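Local coordinates for Ras GTPase-activating-like protein IQGAP3 (Homo sapiens, PDB 3ISU) that probably acts as a calmodulin-binding signalling scaffold of the IQGAP family, represented here by its RGC domain, at residues V39-L44 against A69-V74; F65-K70 against K98-A103; F79-Q84 against N108-L113. All blocks are in the same frame, centred on the assembly; numbering follows the deposited sequence.

Contact 1 of 3, residues V39-L44 against A69-V74; sequences VEIEDL and AKFLGV
Ile41 meets Phe71, and Leu44 meets Leu72, where two antiparallel sheets of the RGC domain come together at their turns. Residues 39-44 leave the edge strand 38-41 of the three-stranded sheet through a type II turn from Ile41 to Leu44. Residues 69-74 end strand 64-71 of the four-stranded sheet and reverse through a type I' turn, a two-residue beta hairpin in which Phe71 N reaches Val74 O at 2.9 Å. At the backbone angles of Gly73 in that turn, a CB would press against the carbonyl O of Leu72. Followed outward, the Ile41 side chain begins at CB, which stands 5.2 Å from Phe71 CE1. Its short branch, CG2, lies 4.2 Å from Phe71 CE1, at the ring edge and near the ring plane. The longer branch sets off with CG1 anti to the carbonyl carbon (chi1 -57°), which keeps CG1 back at 4.9 Å from Phe71 CE1 but brings its terminal methyl CD1 round to 4.2 Å from that same carbon. The two methyls are thus about equally far from CE1, but CD1 stands well off the ring plane, on the same side as CG2. Phe49 packs on Ile41 as well, while Val52 touches both Leu44 and Phe71. Nearer the surface, the Leu44 and Leu72 side chains run past one another in opposite directions, and Leu44 CD1 comes within 3.8 Å of Leu72 CD1.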
ATOM      1  N   VAL A  39       1.818  -9.200  -2.841  1.00 22.86           N
ATOM      2  CA  VAL A  39       1.758 -10.506  -3.521  1.00 24.83           C
ATOM      3  C   VAL A  39       2.968 -10.694  -4.415  1.00 25.24           C
ATOM      4  O   VAL A  39       3.627 -11.765  -4.376  1.00 25.46           O
ATOM      5  CB  VAL A  39       0.450 -10.615  -4.362  1.00 25.80           C
ATOM      6  CG1 VAL A  39       0.479 -11.850  -5.274  1.00 28.16           C
ATOM      7  CG2 VAL A  39      -0.728 -10.660  -3.411  1.00 28.03           C
ATOM      8  N   GLU A  40       3.265  -9.672  -5.197  1.00 25.60           N
ATOM      9  CA  GLU A  40       4.375  -9.673  -6.149  1.00 27.91           C
ATOM     10  C   GLU A  40       4.725  -8.286  -6.608  1.00 26.82           C
ATOM     11  O   GLU A  40       3.903  -7.347  -6.536  1.00 26.29           O
ATOM     12  CB  GLU A  40       4.070 -10.536  -7.390  1.00 29.89           C
ATOM     13  CG  GLU A  40       3.141  -9.919  -8.383  1.00 35.60           C
ATOM     14  CD  GLU A  40       3.000 -10.747  -9.713  1.00 42.05           C
ATOM     15  OE1 GLU A  40       3.020 -11.989  -9.638  1.00 44.80           O
ATOM     16  OE2 GLU A  40       2.863 -10.138 -10.816  1.00 43.40           O
ATOM     17  N   ILE A  41       5.952  -8.130  -7.107  1.00 25.59           N
ATOM     18  CA  ILE A  41       6.320  -6.948  -7.848  1.00 26.39           C
ATOM     19  C   ILE A  41       6.899  -7.475  -9.150  1.00 29.10           C
ATOM     20  O   ILE A  41       7.966  -8.113  -9.181  1.00 27.92           O
ATOM     21  CB  ILE A  41       7.329  -6.005  -7.140  1.00 25.73           C
ATOM     22  CG1 ILE A  41       6.795  -5.538  -5.761  1.00 25.94           C
ATOM     23  CG2 ILE A  41       7.592  -4.829  -8.022  1.00 26.70           C
ATOM     24  CD1 ILE A  41       7.762  -4.643  -4.955  1.00 22.99           C
ATOM     25  N   GLU A  42       6.165  -7.259 -10.229  1.00 31.15           N
ATOM     26  CA  GLU A  42       6.572  -7.806 -11.511  1.00 33.80           C
ATOM     27  C   GLU A  42       7.966  -7.288 -11.895  1.00 33.21           C
ATOM     28  O   GLU A  42       8.245  -6.114 -11.736  1.00 32.75           O
ATOM     29  CB  GLU A  42       5.530  -7.429 -12.578  1.00 35.32           C
ATOM     30  CG  GLU A  42       5.419  -8.454 -13.643  1.00 39.75           C
ATOM     31  CD  GLU A  42       4.627  -7.954 -14.851  1.00 45.97           C
ATOM     32  OE1 GLU A  42       4.048  -6.817 -14.807  1.00 46.13           O
ATOM     33  OE2 GLU A  42       4.628  -8.714 -15.849  1.00 50.67           O
ATOM     34  N   ASP A  43       8.834  -8.185 -12.360  1.00 34.30           N
ATOM     35  CA  ASP A  43      10.209  -7.843 -12.784  1.00 35.36           C
ATOM     36  C   ASP A  43      11.105  -7.336 -11.649  1.00 35.00           C
ATOM     37  O   ASP A  43      12.085  -6.640 -11.916  1.00 35.85           O
ATOM     38  CB  ASP A  43      10.224  -6.775 -13.890  1.00 36.06           C
ATOM     39  CG  ASP A  43       9.457  -7.204 -15.131  1.00 40.35           C
ATOM     40  OD1 ASP A  43       9.616  -8.370 -15.539  1.00 44.58           O
ATOM     41  OD2 ASP A  43       8.668  -6.380 -15.651  1.00 45.74           O
ATOM     42  N   LEU A  44      10.764  -7.629 -10.388  1.00 32.88           N
ATOM     43  CA  LEU A  44      11.676  -7.283  -9.301  1.00 31.90           C
ATOM     44  C   LEU A  44      11.880  -8.548  -8.500  1.00 32.40           C
ATOM     45  O   LEU A  44      10.928  -9.074  -7.924  1.00 32.31           O
ATOM     46  CB  LEU A  44      11.136  -6.176  -8.385  1.00 31.38           C
ATOM     47  CG  LEU A  44      12.163  -5.550  -7.424  1.00 30.71           C
ATOM     48  CD1 LEU A  44      13.305  -4.833  -8.134  1.00 30.05           C
ATOM     49  CD2 LEU A  44      11.472  -4.585  -6.476  1.00 29.11           C
ATOM     50  N   ALA A  69       5.953   6.062  -2.295  1.00 25.78           N
ATOM     51  CA  ALA A  69       6.839   4.941  -2.364  1.00 25.16           C
ATOM     52  C   ALA A  69       8.179   5.371  -2.948  1.00 26.28           C
ATOM     53  O   ALA A  69       8.257   6.382  -3.693  1.00 25.05           O
ATOM     54  CB  ALA A  69       6.262   3.814  -3.180  1.00 24.25           C
ATOM     55  N   LYS A  70       9.202   4.595  -2.605  1.00 26.24           N
ATOM     56  CA  LYS A  70      10.557   4.802  -3.147  1.00 26.90           C
ATOM     57  C   LYS A  70      11.008   3.432  -3.546  1.00 26.64           C
ATOM     58  O   LYS A  70      11.060   2.534  -2.702  1.00 27.99           O
ATOM     59  CB  LYS A  70      11.464   5.452  -2.086  1.00 26.75           C
ATOM     60  CG  LYS A  70      12.843   5.881  -2.617  1.00 31.42           C
ATOM     61  N   PHE A  71      11.186   3.194  -4.848  1.00 26.77           N
ATOM     62  CA  PHE A  71      11.573   1.898  -5.345  1.00 26.85           C
ATOM     63  C   PHE A  71      13.090   1.971  -5.671  1.00 29.50           C
ATOM     64  O   PHE A  71      13.486   2.681  -6.579  1.00 27.01           O
ATOM     65  CB  PHE A  71      10.840   1.543  -6.641  1.00 27.79           C
ATOM     66  CG  PHE A  71       9.470   0.956  -6.460  1.00 26.52           C
ATOM     67  CD1 PHE A  71       9.165  -0.297  -6.969  1.00 29.95           C
ATOM     68  CD2 PHE A  71       8.473   1.662  -5.808  1.00 28.27           C
ATOM     69  CE1 PHE A  71       7.899  -0.851  -6.810  1.00 30.45           C
ATOM     70  CE2 PHE A  71       7.166   1.107  -5.652  1.00 28.48           C
ATOM     71  CZ  PHE A  71       6.885  -0.143  -6.147  1.00 28.45           C
ATOM     72  N   LEU A  72      13.915   1.221  -4.954  1.00 30.98           N
ATOM     73  CA  LEU A  72      15.353   1.213  -5.249  1.00 33.40           C
ATOM     74  C   LEU A  72      15.901   2.611  -5.344  1.00 34.45           C
ATOM     75  O   LEU A  72      16.633   2.926  -6.297  1.00 35.99           O
ATOM     76  CB  LEU A  72      15.619   0.487  -6.569  1.00 33.45           C
ATOM     77  CG  LEU A  72      14.918  -0.847  -6.804  1.00 36.13           C
ATOM     78  CD1 LEU A  72      15.381  -1.599  -8.087  1.00 37.33           C
ATOM     79  CD2 LEU A  72      15.118  -1.729  -5.573  1.00 38.11           C
ATOM     80  N   GLY A  73      15.537   3.465  -4.387  1.00 33.66           N
ATOM     81  CA  GLY A  73      16.047   4.813  -4.346  1.00 34.48           C
ATOM     82  C   GLY A  73      15.306   5.866  -5.167  1.00 33.35           C
ATOM     83  O   GLY A  73      15.570   7.057  -4.998  1.00 35.50           O
ATOM     84  N   VAL A  74      14.344   5.446  -5.991  1.00 30.61           N
ATOM     85  CA  VAL A  74      13.637   6.353  -6.876  1.00 29.09           C
ATOM     86  C   VAL A  74      12.258   6.721  -6.311  1.00 27.93           C
ATOM     87  O   VAL A  74      11.463   5.815  -6.044  1.00 25.73           O
ATOM     88  CB  VAL A  74      13.466   5.708  -8.256  1.00 29.38           C
ATOM     89  CG1 VAL A  74      12.681   6.625  -9.181  1.00 29.20           C
ATOM     90  CG2 VAL A  74      14.880   5.336  -8.887  1.00 32.01           C
TER

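Contact 2 of 3, residues F65-K70 against K98-A103; sequences FEVNAK and KLFNKA
A beta hairpin, closed by the backbone bonds between Leu99 and Ala103, carries Phe100 at the start of its three-residue loop and presents that ring to Val67 and Ala69. The closing pair is tight, with Leu99 N 2.7 Å from Ala103 O. The chain enters the loop at Phe100 in a left-handed conformation, and with CG beside the backbone N (chi1 -54°) the ring points to strand 64-71, its CE2 and CZ end leading. Val67 CG1 comes up at the ring edge, near its plane, 4.0 Å from Phe100 CE2. Ala69 CB approaches obliquely and sits 3.5 Å from Phe100 CZ, with CE2 almost as near. In the fold, this ring spans the two antiparallel sheets: the hairpin belongs to the three-stranded one, and Val67 and Ala69 are alternate residues on one face of strand 64-71 in the four-stranded one. With an alanine here in place of Phe100, Val67 CG1 and Ala69 CB would probably lose their aromatic partner and a gap would be likely to open between the sheets. Phe54 and Met76, from the strands flanking 64-71, also touch Phe100, and Phe79 meets its ring edge-to-face.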
ATOM      1  N   PHE A  65      -6.371   7.631   1.444  1.00 22.61           N
ATOM      2  CA  PHE A  65      -5.012   7.456   1.944  1.00 23.71           C
ATOM      3  C   PHE A  65      -4.040   7.784   0.831  1.00 26.38           C
ATOM      4  O   PHE A  65      -4.303   7.471  -0.336  1.00 27.90           O
ATOM      5  CB  PHE A  65      -4.766   6.037   2.382  1.00 23.42           C
ATOM      6  CG  PHE A  65      -5.686   5.606   3.459  1.00 24.89           C
ATOM      7  CD1 PHE A  65      -5.353   5.777   4.780  1.00 27.97           C
ATOM      8  CD2 PHE A  65      -6.915   5.078   3.145  1.00 25.59           C
ATOM      9  CE1 PHE A  65      -6.225   5.378   5.793  1.00 32.68           C
ATOM     10  CE2 PHE A  65      -7.801   4.671   4.172  1.00 24.83           C
ATOM     11  CZ  PHE A  65      -7.462   4.835   5.474  1.00 30.19           C
ATOM     12  N   GLU A  66      -2.978   8.485   1.202  1.00 26.84           N
ATOM     13  CA  GLU A  66      -1.975   8.896   0.252  1.00 28.07           C
ATOM     14  C   GLU A  66      -0.854   7.888   0.380  1.00 26.54           C
ATOM     15  O   GLU A  66      -0.390   7.617   1.485  1.00 24.74           O
ATOM     16  CB  GLU A  66      -1.524  10.308   0.601  1.00 28.63           C
ATOM     17  CG  GLU A  66      -0.562  10.889  -0.379  1.00 37.02           C
ATOM     18  CD  GLU A  66      -0.445  12.400  -0.179  1.00 43.74           C
ATOM     19  OE1 GLU A  66      -1.338  13.121  -0.685  1.00 48.64           O
ATOM     20  OE2 GLU A  66       0.505  12.835   0.521  1.00 50.41           O
ATOM     21  N   VAL A  67      -0.488   7.272  -0.741  1.00 27.00           N
ATOM     22  CA  VAL A  67       0.575   6.279  -0.767  1.00 26.87           C
ATOM     23  C   VAL A  67       1.753   6.895  -1.502  1.00 27.35           C
ATOM     24  O   VAL A  67       1.622   7.356  -2.630  1.00 26.45           O
ATOM     25  CB  VAL A  67       0.168   4.975  -1.469  1.00 27.72           C
ATOM     26  CG1 VAL A  67       1.264   3.922  -1.328  1.00 27.36           C
ATOM     27  CG2 VAL A  67      -1.129   4.435  -0.871  1.00 29.61           C
ATOM     28  N   ASN A  68       2.880   6.933  -0.820  1.00 26.64           N
ATOM     29  CA  ASN A  68       4.126   7.354  -1.391  1.00 27.38           C
ATOM     30  C   ASN A  68       4.968   6.100  -1.398  1.00 27.55           C
ATOM     31  O   ASN A  68       4.696   5.125  -0.634  1.00 27.69           O
ATOM     32  CB  ASN A  68       4.738   8.455  -0.520  1.00 27.79           C
ATOM     33  CG  ASN A  68       4.162   9.788  -0.822  1.00 31.91           C
ATOM     34  OD1 ASN A  68       4.449  10.361  -1.880  1.00 33.78           O
ATOM     35  ND2 ASN A  68       3.332  10.310   0.080  1.00 32.37           N
ATOM     36  N   ALA A  69       5.953   6.062  -2.295  1.00 25.78           N
ATOM     37  CA  ALA A  69       6.839   4.941  -2.364  1.00 25.16           C
ATOM     38  C   ALA A  69       8.179   5.371  -2.948  1.00 26.28           C
ATOM     39  O   ALA A  69       8.257   6.382  -3.693  1.00 25.05           O
ATOM     40  CB  ALA A  69       6.262   3.814  -3.180  1.00 24.25           C
ATOM     41  N   LYS A  70       9.202   4.595  -2.605  1.00 26.24           N
ATOM     42  CA  LYS A  70      10.557   4.802  -3.147  1.00 26.90           C
ATOM     43  C   LYS A  70      11.008   3.432  -3.546  1.00 26.64           C
ATOM     44  O   LYS A  70      11.060   2.534  -2.702  1.00 27.99           O
ATOM     45  CB  LYS A  70      11.464   5.452  -2.086  1.00 26.75           C
ATOM     46  CG  LYS A  70      12.843   5.881  -2.617  1.00 31.42           C
ATOM     47  N   LYS A  98      -3.364  -3.450  -8.306  1.00 30.03           N
ATOM     48  CA  LYS A  98      -2.000  -3.142  -8.724  1.00 32.33           C
ATOM     49  C   LYS A  98      -1.700  -1.737  -8.250  1.00 32.25           C
ATOM     50  O   LYS A  98      -2.548  -0.826  -8.360  1.00 31.58           O
ATOM     51  CB  LYS A  98      -1.818  -3.248 -10.242  1.00 33.19           C
ATOM     52  CG  LYS A  98      -1.599  -4.649 -10.758  1.00 36.90           C
ATOM     53  CD  LYS A  98      -1.069  -4.649 -12.212  1.00 40.98           C
ATOM     54  N   LEU A  99      -0.538  -1.574  -7.633  1.00 32.90           N
ATOM     55  CA  LEU A  99      -0.054  -0.246  -7.237  1.00 34.10           C
ATOM     56  C   LEU A  99       1.202   0.029  -8.047  1.00 34.58           C
ATOM     57  O   LEU A  99       1.983  -0.893  -8.338  1.00 35.34           O
ATOM     58  CB  LEU A  99       0.286  -0.184  -5.755  1.00 34.18           C
ATOM     59  CG  LEU A  99      -0.717  -0.604  -4.687  1.00 36.72           C
ATOM     60  CD1 LEU A  99      -0.112  -0.345  -3.316  1.00 38.53           C
ATOM     61  CD2 LEU A  99      -2.022   0.136  -4.827  1.00 38.06           C
ATOM     62  N   PHE A 100       1.390   1.281  -8.448  1.00 35.56           N
ATOM     63  CA  PHE A 100       2.555   1.665  -9.238  1.00 36.40           C
ATOM     64  C   PHE A 100       2.784   0.718 -10.415  1.00 37.24           C
ATOM     65  O   PHE A 100       3.913   0.322 -10.660  1.00 38.77           O
ATOM     66  CB  PHE A 100       3.791   1.707  -8.311  1.00 35.91           C
ATOM     67  CG  PHE A 100       3.612   2.585  -7.106  1.00 36.99           C
ATOM     68  CD1 PHE A 100       3.609   3.977  -7.248  1.00 37.59           C
ATOM     69  CD2 PHE A 100       3.373   2.040  -5.847  1.00 38.45           C
ATOM     70  CE1 PHE A 100       3.431   4.794  -6.149  1.00 36.91           C
ATOM     71  CE2 PHE A 100       3.164   2.861  -4.720  1.00 40.41           C
ATOM     72  CZ  PHE A 100       3.206   4.244  -4.874  1.00 41.30           C
ATOM     73  N   ASN A 101       1.710   0.303 -11.101  1.00 37.87           N
ATOM     74  CA  ASN A 101       1.777  -0.582 -12.293  1.00 37.73           C
ATOM     75  C   ASN A 101       2.225  -2.059 -12.111  1.00 37.72           C
ATOM     76  O   ASN A 101       1.631  -2.971 -12.680  1.00 39.88           O
ATOM     77  CB  ASN A 101       2.617   0.065 -13.396  1.00 39.04           C
ATOM     78  N   LYS A 102       3.245  -2.313 -11.313  1.00 36.27           N
ATOM     79  CA  LYS A 102       3.778  -3.665 -11.193  1.00 34.92           C
ATOM     80  C   LYS A 102       3.701  -4.284  -9.801  1.00 31.93           C
ATOM     81  O   LYS A 102       4.057  -5.452  -9.648  1.00 31.71           O
ATOM     82  CB  LYS A 102       5.218  -3.682 -11.704  1.00 35.67           C
ATOM     83  CG  LYS A 102       5.336  -3.551 -13.237  1.00 39.70           C
ATOM     84  CD  LYS A 102       6.772  -3.724 -13.719  1.00 43.58           C
ATOM     85  CE  LYS A 102       6.853  -3.761 -15.245  1.00 44.99           C
ATOM     86  NZ  LYS A 102       8.280  -3.713 -15.693  1.00 46.98           N
ATOM     87  N   ALA A 103       3.238  -3.553  -8.791  1.00 29.74           N
ATOM     88  CA  ALA A 103       3.122  -4.120  -7.443  1.00 28.63           C
ATOM     89  C   ALA A 103       1.715  -4.623  -7.203  1.00 28.13           C
ATOM     90  O   ALA A 103       0.786  -3.838  -7.233  1.00 31.56           O
ATOM     91  CB  ALA A 103       3.492  -3.100  -6.369  1.00 28.61           C
TER

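Contact 3 of 3, residues F79-Q84 against N108-L113; sequences FQLHYQ and NLLIFL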
ATOM      1  N   PHE A  79       0.065   8.540  -5.100  1.00 35.27           N
ATOM      2  CA  PHE A  79      -1.318   8.358  -5.539  1.00 36.68           C
ATOM      3  C   PHE A  79      -2.233   8.042  -4.336  1.00 35.96           C
ATOM      4  O   PHE A  79      -1.766   7.879  -3.211  1.00 35.52           O
ATOM      5  CB  PHE A  79      -1.404   7.259  -6.560  1.00 37.36           C
ATOM      6  CG  PHE A  79      -1.286   5.939  -5.962  1.00 39.97           C
ATOM      7  CD1 PHE A  79      -2.427   5.208  -5.664  1.00 42.59           C
ATOM      8  CD2 PHE A  79      -0.063   5.430  -5.651  1.00 41.22           C
ATOM      9  CE1 PHE A  79      -2.333   4.005  -5.081  1.00 44.10           C
ATOM     10  CE2 PHE A  79       0.036   4.202  -5.073  1.00 44.95           C
ATOM     11  CZ  PHE A  79      -1.093   3.489  -4.784  1.00 45.24           C
ATOM     12  N   GLN A  80      -3.515   7.936  -4.636  1.00 35.04           N
ATOM     13  CA  GLN A  80      -4.559   8.007  -3.631  1.00 35.16           C
ATOM     14  C   GLN A  80      -5.328   6.703  -3.624  1.00 33.53           C
ATOM     15  O   GLN A  80      -5.746   6.229  -4.700  1.00 34.27           O
ATOM     16  CB  GLN A  80      -5.467   9.185  -3.929  1.00 36.04           C
ATOM     17  CG  GLN A  80      -4.792  10.564  -4.042  1.00 39.64           C
ATOM     18  CD  GLN A  80      -3.969  10.994  -2.827  1.00 45.07           C
ATOM     19  OE1 GLN A  80      -4.399  10.861  -1.669  1.00 48.21           O
ATOM     20  NE2 GLN A  80      -2.777  11.547  -3.094  1.00 46.25           N
ATOM     21  N   LEU A  81      -5.402   6.068  -2.444  1.00 30.45           N
ATOM     22  CA  LEU A  81      -6.183   4.847  -2.229  1.00 29.93           C
ATOM     23  C   LEU A  81      -7.474   5.318  -1.542  1.00 28.42           C
ATOM     24  O   LEU A  81      -7.414   6.119  -0.619  1.00 27.64           O
ATOM     25  CB  LEU A  81      -5.482   3.864  -1.276  1.00 30.26           C
ATOM     26  CG  LEU A  81      -4.478   2.768  -1.635  1.00 35.18           C
ATOM     27  CD1 LEU A  81      -4.072   2.087  -0.356  1.00 34.34           C
ATOM     28  CD2 LEU A  81      -5.130   1.740  -2.576  1.00 37.04           C
ATOM     29  N   HIS A  82      -8.612   4.815  -1.998  1.00 27.09           N
ATOM     30  CA  HIS A  82      -9.882   5.087  -1.363  1.00 26.46           C
ATOM     31  C   HIS A  82     -10.423   3.788  -0.781  1.00 24.61           C
ATOM     32  O   HIS A  82     -10.545   2.766  -1.468  1.00 23.97           O
ATOM     33  CB  HIS A  82     -10.843   5.690  -2.372  1.00 27.43           C
ATOM     34  CG  HIS A  82     -10.431   7.048  -2.828  1.00 30.71           C
ATOM     35  ND1 HIS A  82     -10.808   8.194  -2.164  1.00 32.12           N
ATOM     36  CD2 HIS A  82      -9.656   7.448  -3.869  1.00 32.48           C
ATOM     37  CE1 HIS A  82     -10.316   9.247  -2.797  1.00 34.30           C
ATOM     38  NE2 HIS A  82      -9.595   8.822  -3.821  1.00 33.28           N
ATOM     39  N   TYR A  83     -10.742   3.838   0.500  1.00 22.64           N
ATOM     40  CA  TYR A  83     -11.217   2.666   1.192  1.00 22.09           C
ATOM     41  C   TYR A  83     -12.452   2.096   0.478  1.00 21.36           C
ATOM     42  O   TYR A  83     -12.574   0.874   0.322  1.00 21.27           O
ATOM     43  CB  TYR A  83     -11.541   3.059   2.611  1.00 22.62           C
ATOM     44  CG  TYR A  83     -11.674   1.901   3.538  1.00 24.69           C
ATOM     45  CD1 TYR A  83     -10.568   1.331   4.163  1.00 27.54           C
ATOM     46  CD2 TYR A  83     -12.916   1.310   3.731  1.00 26.78           C
ATOM     47  CE1 TYR A  83     -10.723   0.263   5.031  1.00 26.83           C
ATOM     48  CE2 TYR A  83     -13.049   0.258   4.549  1.00 27.51           C
ATOM     49  CZ  TYR A  83     -11.978  -0.252   5.212  1.00 28.80           C
ATOM     50  OH  TYR A  83     -12.224  -1.316   6.035  1.00 33.48           O
ATOM     51  N   GLN A  84     -13.334   2.970  -0.015  1.00 21.75           N
ATOM     52  CA  GLN A  84     -14.573   2.512  -0.665  1.00 22.58           C
ATOM     53  C   GLN A  84     -14.296   1.748  -1.964  1.00 22.68           C
ATOM     54  O   GLN A  84     -14.983   0.765  -2.291  1.00 22.68           O
ATOM     55  CB  GLN A  84     -15.529   3.659  -0.924  1.00 21.61           C
ATOM     56  CG  GLN A  84     -16.895   3.203  -1.523  1.00 25.82           C
ATOM     57  CD  GLN A  84     -17.726   2.252  -0.641  1.00 26.36           C
ATOM     58  OE1 GLN A  84     -17.680   2.307   0.616  1.00 26.88           O
ATOM     59  NE2 GLN A  84     -18.486   1.343  -1.302  1.00 26.81           N
ATOM     60  N   ASN A 108      -7.942  -8.012   0.510  1.00 20.51           N
ATOM     61  CA  ASN A 108      -8.408  -8.282   1.855  1.00 20.68           C
ATOM     62  C   ASN A 108      -7.400  -7.862   2.916  1.00 20.44           C
ATOM     63  O   ASN A 108      -7.771  -7.272   3.933  1.00 19.42           O
ATOM     64  CB  ASN A 108      -8.719  -9.776   2.033  1.00 21.83           C
ATOM     65  CG  ASN A 108      -9.993 -10.199   1.310  1.00 26.97           C
ATOM     66  OD1 ASN A 108     -10.802  -9.351   0.978  1.00 28.60           O
ATOM     67  ND2 ASN A 108     -10.175 -11.507   1.082  1.00 28.73           N
ATOM     68  N   LEU A 109      -6.126  -8.181   2.684  1.00 20.28           N
ATOM     69  CA  LEU A 109      -5.132  -7.904   3.694  1.00 20.37           C
ATOM     70  C   LEU A 109      -4.718  -6.420   3.738  1.00 19.55           C
ATOM     71  O   LEU A 109      -4.358  -5.904   4.831  1.00 19.71           O
ATOM     72  CB  LEU A 109      -3.960  -8.880   3.607  1.00 21.48           C
ATOM     73  CG  LEU A 109      -4.331 -10.286   4.116  1.00 24.15           C
ATOM     74  CD1 LEU A 109      -3.234 -11.266   3.721  1.00 28.98           C
ATOM     75  CD2 LEU A 109      -4.589 -10.304   5.605  1.00 30.56           C
ATOM     76  N   LEU A 110      -4.853  -5.729   2.614  1.00 19.62           N
ATOM     77  CA  LEU A 110      -4.704  -4.262   2.606  1.00 20.16           C
ATOM     78  C   LEU A 110      -5.796  -3.615   3.403  1.00 21.43           C
ATOM     79  O   LEU A 110      -5.524  -2.764   4.239  1.00 20.98           O
ATOM     80  CB  LEU A 110      -4.626  -3.704   1.202  1.00 20.07           C
ATOM     81  CG  LEU A 110      -4.441  -2.187   1.016  1.00 21.35           C
ATOM     82  CD1 LEU A 110      -3.162  -1.702   1.793  1.00 21.39           C
ATOM     83  CD2 LEU A 110      -4.408  -1.894  -0.500  1.00 22.12           C
ATOM     84  N   ILE A 111      -7.045  -4.035   3.184  1.00 20.64           N
ATOM     85  CA  ILE A 111      -8.155  -3.519   3.992  1.00 20.75           C
ATOM     86  C   ILE A 111      -7.884  -3.724   5.489  1.00 22.04           C
ATOM     87  O   ILE A 111      -8.090  -2.799   6.321  1.00 22.79           O
ATOM     88  CB  ILE A 111      -9.505  -4.154   3.576  1.00 20.62           C
ATOM     89  CG1 ILE A 111      -9.904  -3.625   2.214  1.00 20.17           C
ATOM     90  CG2 ILE A 111     -10.579  -3.885   4.642  1.00 23.74           C
ATOM     91  CD1 ILE A 111     -11.095  -4.405   1.549  1.00 21.76           C
ATOM     92  N   PHE A 112      -7.449  -4.930   5.853  1.00 22.12           N
ATOM     93  CA  PHE A 112      -7.132  -5.252   7.235  1.00 23.57           C
ATOM     94  C   PHE A 112      -6.017  -4.370   7.792  1.00 23.62           C
ATOM     95  O   PHE A 112      -6.169  -3.793   8.850  1.00 22.55           O
ATOM     96  CB  PHE A 112      -6.764  -6.706   7.336  1.00 25.42           C
ATOM     97  CG  PHE A 112      -6.405  -7.150   8.734  1.00 30.53           C
ATOM     98  CD1 PHE A 112      -7.336  -7.096   9.744  1.00 36.46           C
ATOM     99  CD2 PHE A 112      -5.149  -7.657   9.005  1.00 38.96           C
ATOM    100  CE1 PHE A 112      -7.012  -7.543  11.040  1.00 40.07           C
ATOM    101  CE2 PHE A 112      -4.814  -8.099  10.288  1.00 41.19           C
ATOM    102  CZ  PHE A 112      -5.749  -8.033  11.293  1.00 41.51           C
ATOM    103  N   LEU A 113      -4.946  -4.180   7.040  1.00 24.90           N
ATOM    104  CA  LEU A 113      -3.875  -3.279   7.486  1.00 26.05           C
ATOM    105  C   LEU A 113      -4.316  -1.816   7.680  1.00 25.94           C
ATOM    106  O   LEU A 113      -4.025  -1.214   8.730  1.00 26.51           O
ATOM    107  CB  LEU A 113      -2.715  -3.316   6.507  1.00 26.12           C
ATOM    108  CG  LEU A 113      -1.408  -2.615   6.919  1.00 28.74           C
ATOM    109  CD1 LEU A 113      -0.703  -3.325   8.076  1.00 32.05           C
ATOM    110  CD2 LEU A 113      -0.475  -2.565   5.666  1.00 29.73           C
TER
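Residues 79-84 run as the end of strand 74-82 and turn at Tyr83 directly into helix 83-91, with His82 in the N-cap position, while residues 108-113 form a regular stretch of helix 107-119 in which Phe112 N bonds Asn108 O at 3.0 Å. The backbones come nearest at Tyr83 and Ile111, whose CA atoms are 7.4 Å apart. Leu81 packs from the strand and Tyr83 from the first residue of helix 83-91, both against helix 107-119, and the two side-chain pairs differ in manner. Leu81 and Leu110 reach toward each other tip to tip, Leu81 CD1 lying 4.0 Å from Leu110 CD2. Tyr83 instead crosses Ile111 at about a right angle. Its CG is anti to the backbone N (chi1 -164°), which swings the phenol out to the helix, and Ile111 CG2 touches the hydroxyl end, 3.4 Å from Tyr83 OH and 3.9 Å from Tyr83 CZ. Leu86 of helix 83-91 packs on both Leu110 and Ile111. The hydroxyl has its polar partner one turn beyond Ile111, where it is hydrogen-bonded to Asn115 OD1. Tyr83 therefore rests on helix 107-119 in two ways, its aliphatic contact coming without the loss of a polar partner for the phenol oxygen.

How the contacts relate
All three contacts are apolar between their own segments, but they differ in depth and in what surrounds them. Contact 3 is the buried one, joining a strand-helix junction to helix 107-119; contact 2 lies about as near the chain's centre and joins sheet to sheet; contact 1 sits farther out, among turns. Contacts 1 and 2 share strand 64-71 and touch each other: the salt bridge between Asp43 and Lys102 links their loops, adding a charged link at the surface, between two exposed side chains, beside packing that is apolar. Contacts 2 and 3 are coupled through neighbouring strands 64-71 and 74-82. Contacts 1 and 3 do not touch and lie on opposite sides of the centre.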